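PDB 1ZZM: putative deoxyribonuclease yjjV, which probably hydrolyses ester bonds, as a TatD-type member of the metal-dependent hydrolase superfamily that binds two divalent cations in each subunit. Local coordinates for residues P107-E110 against R111-W114; L115-E118 against Q119-L122. All coordinates share one frame; numbering follows the deposited sequence.

Contact 1: P107-E110 against R111-W114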
# COMPACT_ATOMS: atom_id res chain seq x y z
N PRO A 107 -17.06 4.48 -13.54
CA PRO A 107 -16.05 4.81 -12.54
C PRO A 107 -15.89 6.32 -12.24
O PRO A 107 -15.18 6.68 -11.32
CB PRO A 107 -14.79 4.19 -13.13
CG PRO A 107 -14.99 4.39 -14.60
CD PRO A 107 -16.44 4.00 -14.79
N GLN A 108 -16.57 7.18 -12.99
CA GLN A 108 -16.46 8.63 -12.76
C GLN A 108 -14.96 8.99 -12.74
O GLN A 108 -14.45 9.61 -11.81
CB GLN A 108 -17.12 8.99 -11.44
CG GLN A 108 -18.64 8.83 -11.47
CD GLN A 108 -19.29 9.10 -10.13
OE1 GLN A 108 -19.14 10.20 -9.57
NE2 GLN A 108 -20.02 8.12 -9.62
N PHE A 109 -14.29 8.57 -13.79
CA PHE A 109 -12.84 8.76 -13.93
C PHE A 109 -12.32 10.19 -13.85
O PHE A 109 -11.25 10.41 -13.26
CB PHE A 109 -12.37 8.07 -15.22
CG PHE A 109 -10.90 7.74 -15.25
CD1 PHE A 109 -10.27 7.22 -14.13
CD2 PHE A 109 -10.16 7.95 -16.41
CE1 PHE A 109 -8.89 6.91 -14.17
CE2 PHE A 109 -8.78 7.64 -16.46
CZ PHE A 109 -8.16 7.12 -15.33
N GLU A 110 -13.02 11.16 -14.43
CA GLU A 110 -12.56 12.55 -14.34
C GLU A 110 -12.57 13.01 -12.89
O GLU A 110 -11.61 13.65 -12.43
CB GLU A 110 -13.43 13.50 -15.19
CG GLU A 110 -13.28 13.32 -16.69
CD GLU A 110 -11.95 13.82 -17.24
OE1 GLU A 110 -11.38 14.77 -16.65
OE2 GLU A 110 -11.47 13.28 -18.25
N ARG A 111 -13.65 12.73 -12.15
CA ARG A 111 -13.68 13.12 -10.75
C ARG A 111 -12.61 12.34 -9.97
O ARG A 111 -12.03 12.90 -9.05
CB ARG A 111 -15.04 12.86 -10.09
CG ARG A 111 -15.01 13.26 -8.59
CD ARG A 111 -16.39 13.55 -8.04
NE ARG A 111 -16.40 13.80 -6.59
CZ ARG A 111 -15.99 14.91 -5.99
NH1 ARG A 111 -15.50 15.92 -6.71
NH2 ARG A 111 -16.10 15.03 -4.67
N GLN A 112 -12.36 11.07 -10.32
CA GLN A 112 -11.30 10.34 -9.61
C GLN A 112 -9.98 11.07 -9.75
O GLN A 112 -9.18 11.16 -8.80
CB GLN A 112 -11.08 8.93 -10.18
CG GLN A 112 -12.16 7.92 -9.85
CD GLN A 112 -11.71 6.51 -10.19
OE1 GLN A 112 -10.54 6.16 -10.00
NE2 GLN A 112 -12.64 5.69 -10.69
N GLN A 113 -9.70 11.54 -10.97
CA GLN A 113 -8.43 12.23 -11.20
C GLN A 113 -8.35 13.57 -10.49
O GLN A 113 -7.27 13.96 -10.01
CB GLN A 113 -8.18 12.42 -12.68
CG GLN A 113 -7.98 11.06 -13.34
CD GLN A 113 -7.92 11.15 -14.83
OE1 GLN A 113 -6.86 11.43 -15.40
NE2 GLN A 113 -9.06 10.94 -15.48
N TRP A 114 -9.46 14.29 -10.43
CA TRP A 114 -9.40 15.59 -9.72
C TRP A 114 -9.11 15.30 -8.25
O TRP A 114 -8.29 15.99 -7.60
CB TRP A 114 -10.75 16.32 -9.84
CG TRP A 114 -10.78 17.59 -9.07
CD1 TRP A 114 -10.28 18.79 -9.48
CD2 TRP A 114 -11.30 17.79 -7.76
NE1 TRP A 114 -10.46 19.74 -8.50
CE2 TRP A 114 -11.09 19.15 -7.43
CE3 TRP A 114 -11.93 16.95 -6.83
CZ2 TRP A 114 -11.48 19.69 -6.20
CZ3 TRP A 114 -12.32 17.50 -5.61
CH2 TRP A 114 -12.10 18.86 -5.31
O HOH W 1 -9.27 11.04 -18.18

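Contact 2: L115-E118 against Q119-L122. With ZN (zinc ion), chain D.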
# COMPACT_ATOMS: atom_id res chain seq x y z
N LEU A 115 -9.78 14.29 -7.71
CA LEU A 115 -9.62 13.96 -6.30
C LEU A 115 -8.20 13.48 -6.01
O LEU A 115 -7.62 13.83 -4.97
CB LEU A 115 -10.63 12.88 -5.87
CG LEU A 115 -10.53 12.46 -4.40
CD1 LEU A 115 -10.66 13.69 -3.53
CD2 LEU A 115 -11.67 11.47 -4.06
N LEU A 116 -7.65 12.67 -6.89
CA LEU A 116 -6.26 12.24 -6.71
C LEU A 116 -5.32 13.46 -6.69
O LEU A 116 -4.45 13.57 -5.84
CB LEU A 116 -5.82 11.34 -7.87
CG LEU A 116 -4.34 10.98 -7.96
CD1 LEU A 116 -3.95 10.08 -6.75
CD2 LEU A 116 -4.06 10.30 -9.28
N ASP A 117 -5.49 14.39 -7.62
CA ASP A 117 -4.59 15.54 -7.63
C ASP A 117 -4.73 16.42 -6.39
O ASP A 117 -3.75 17.00 -5.94
CB ASP A 117 -4.73 16.35 -8.92
CG ASP A 117 -4.01 15.71 -10.09
OD1 ASP A 117 -3.23 14.75 -9.90
OD2 ASP A 117 -4.20 16.16 -11.24
N GLU A 118 -5.95 16.53 -5.83
CA GLU A 118 -6.13 17.32 -4.62
C GLU A 118 -5.31 16.69 -3.49
O GLU A 118 -4.74 17.39 -2.65
CB GLU A 118 -7.61 17.35 -4.19
CG GLU A 118 -8.49 18.28 -5.03
CD GLU A 118 -7.95 19.71 -5.09
OE1 GLU A 118 -7.75 20.34 -4.02
OE2 GLU A 118 -7.71 20.20 -6.20
N GLN A 119 -5.25 15.37 -3.46
CA GLN A 119 -4.51 14.70 -2.41
C GLN A 119 -3.02 14.70 -2.68
O GLN A 119 -2.23 14.73 -1.74
CB GLN A 119 -5.05 13.29 -2.24
CG GLN A 119 -6.48 13.35 -1.75
CD GLN A 119 -7.09 12.01 -1.58
OE1 GLN A 119 -7.58 11.39 -2.54
NE2 GLN A 119 -7.06 11.51 -0.38
N LEU A 120 -2.65 14.70 -3.95
CA LEU A 120 -1.23 14.77 -4.28
C LEU A 120 -0.73 16.14 -3.83
O LEU A 120 0.40 16.27 -3.37
CB LEU A 120 -1.01 14.55 -5.79
CG LEU A 120 -1.22 13.09 -6.28
CD1 LEU A 120 -0.90 12.99 -7.75
CD2 LEU A 120 -0.31 12.11 -5.49
N LYS A 121 -1.57 17.17 -3.94
CA LYS A 121 -1.16 18.49 -3.49
C LYS A 121 -0.93 18.48 -1.97
O LYS A 121 0.01 19.12 -1.50
CB LYS A 121 -2.20 19.56 -3.85
CG LYS A 121 -2.29 19.87 -5.32
CD LYS A 121 -3.22 21.06 -5.56
CE LYS A 121 -2.93 21.72 -6.92
NZ LYS A 121 -3.41 20.92 -8.10
N LEU A 122 -1.77 17.76 -1.22
CA LEU A 122 -1.61 17.69 0.22
C LEU A 122 -0.34 16.95 0.63
O LEU A 122 0.36 17.36 1.56
CB LEU A 122 -2.82 17.04 0.89
CG LEU A 122 -4.04 17.95 0.92
CD1 LEU A 122 -5.31 17.21 1.36
CD2 LEU A 122 -3.73 19.11 1.89
ZN ZN D . -2.76 15.55 -12.34

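Contact 1: P107-E110 against R111-W114
The F109 ring carries the side-chain amide of Q113 on one face, while the amide carbon CD of Q112 sits at its edge, near the ring plane. NE2 of Q113 lies 3.3 Å above the ring plane, offset toward the rim, and the ring and amide planes are 29° apart, a tilted stack. A chi1 of -159° turns the F109 ring away from its own backbone N, back beside the helix and under the amide one turn on.

F109 O accepts two bonds from Q113, from opposite faces of its carbonyl plane. The backbone N of Q113 makes the helical hydrogen bond to F109 O at 3.0 Å. NE2 of Q113 comes from above the plane, 3.2 Å from F109 O, so this bond does not use a lone pair. The same Q113 NE2 donates to a water 2.7 Å away, which in turn donates to OE2 of E110. OE1 of Q113 is hydrogen-bonded to NE2 of H144, whose ND1 binds a zinc ion.

Q108 is the N-cap residue, and its O accepts a hydrogen bond from the backbone N of Q112. Before it, P107 O takes a nearly straight bond from Q112 NE2 (2.8 Å, 172°). P107, Q108 and Q112 also line the pocket holding a polyethylene glycol molecule, probably from the crystallisation liquor. This first turn of helix 109-125 rests on L100 of strand 95-101 through F109, Q112 and Q113. K140 of helix 138-148 touches F109 and Q113, and W114 reaches helix 75-87.

Contact 2: L115-E118 against Q119-L122
Helix 109-125 is the crossover helix of a beta-alpha-beta unit in the TIM-barrel-like fold, and its middle turns carry D117, a ligand of a zinc ion. OD2 of D117 binds the zinc at 1.9 Å. OD1 of D117 also approaches the zinc, at a longer 2.6 Å, so the carboxylate grips it unevenly. H144 and H148 of helix 138-148 are its other protein ligands, so the zinc ties two neighbouring helices together. This site is distinct from the two cation sites of the family.

OD1 of D117 also meets a methyl of L120, with CD1 3.6 Å away. That methyl packs on L116, whose CG is 4.0 Å from L120 CD1. With chi1 at 171°, CG of L116 lies opposite the backbone N, and the branches turn toward L120. One branch of L120 thus touches both a metal-binding carboxylate and an apolar neighbour.

Backbone bonds hold the turn: L120 N to L116 O at 2.8 Å, and K121 N to D117 O at 3.0 Å. The bond from L122 N to E118 O is weak. Q119 runs back along the helix, with its CG 3.4 Å from L115 O, and touches L78 and L81 of helix 75-87. With an alanine here the chain beyond CB is gone, and a gap would probably open beside L78 and L81. L116, Q119 and L120 all touch I98 of strand 95-101. L115 also meets L78, while L116 touches L141 of helix 138-148.

Contacts 1 and 2 are successive parts of helix 109-125, which runs between strands 95-101 and 130-135. Contact 1 is mainly a surface contact at the start of the helix. It is polar: glutamine amides bond to backbone carbonyls, and a water bridges two side chains. Contact 2 is partly buried, with leucines supplying most of its inner face. Both rest on strand 95-101 and reach helices 75-87 and 138-148. The zinc ion relates them too: contact 2 gives it a carboxylate directly, whereas contact 1 reaches it in the second shell, through a glutamine bonded to H144. Only contact 1 lines the glycol pocket.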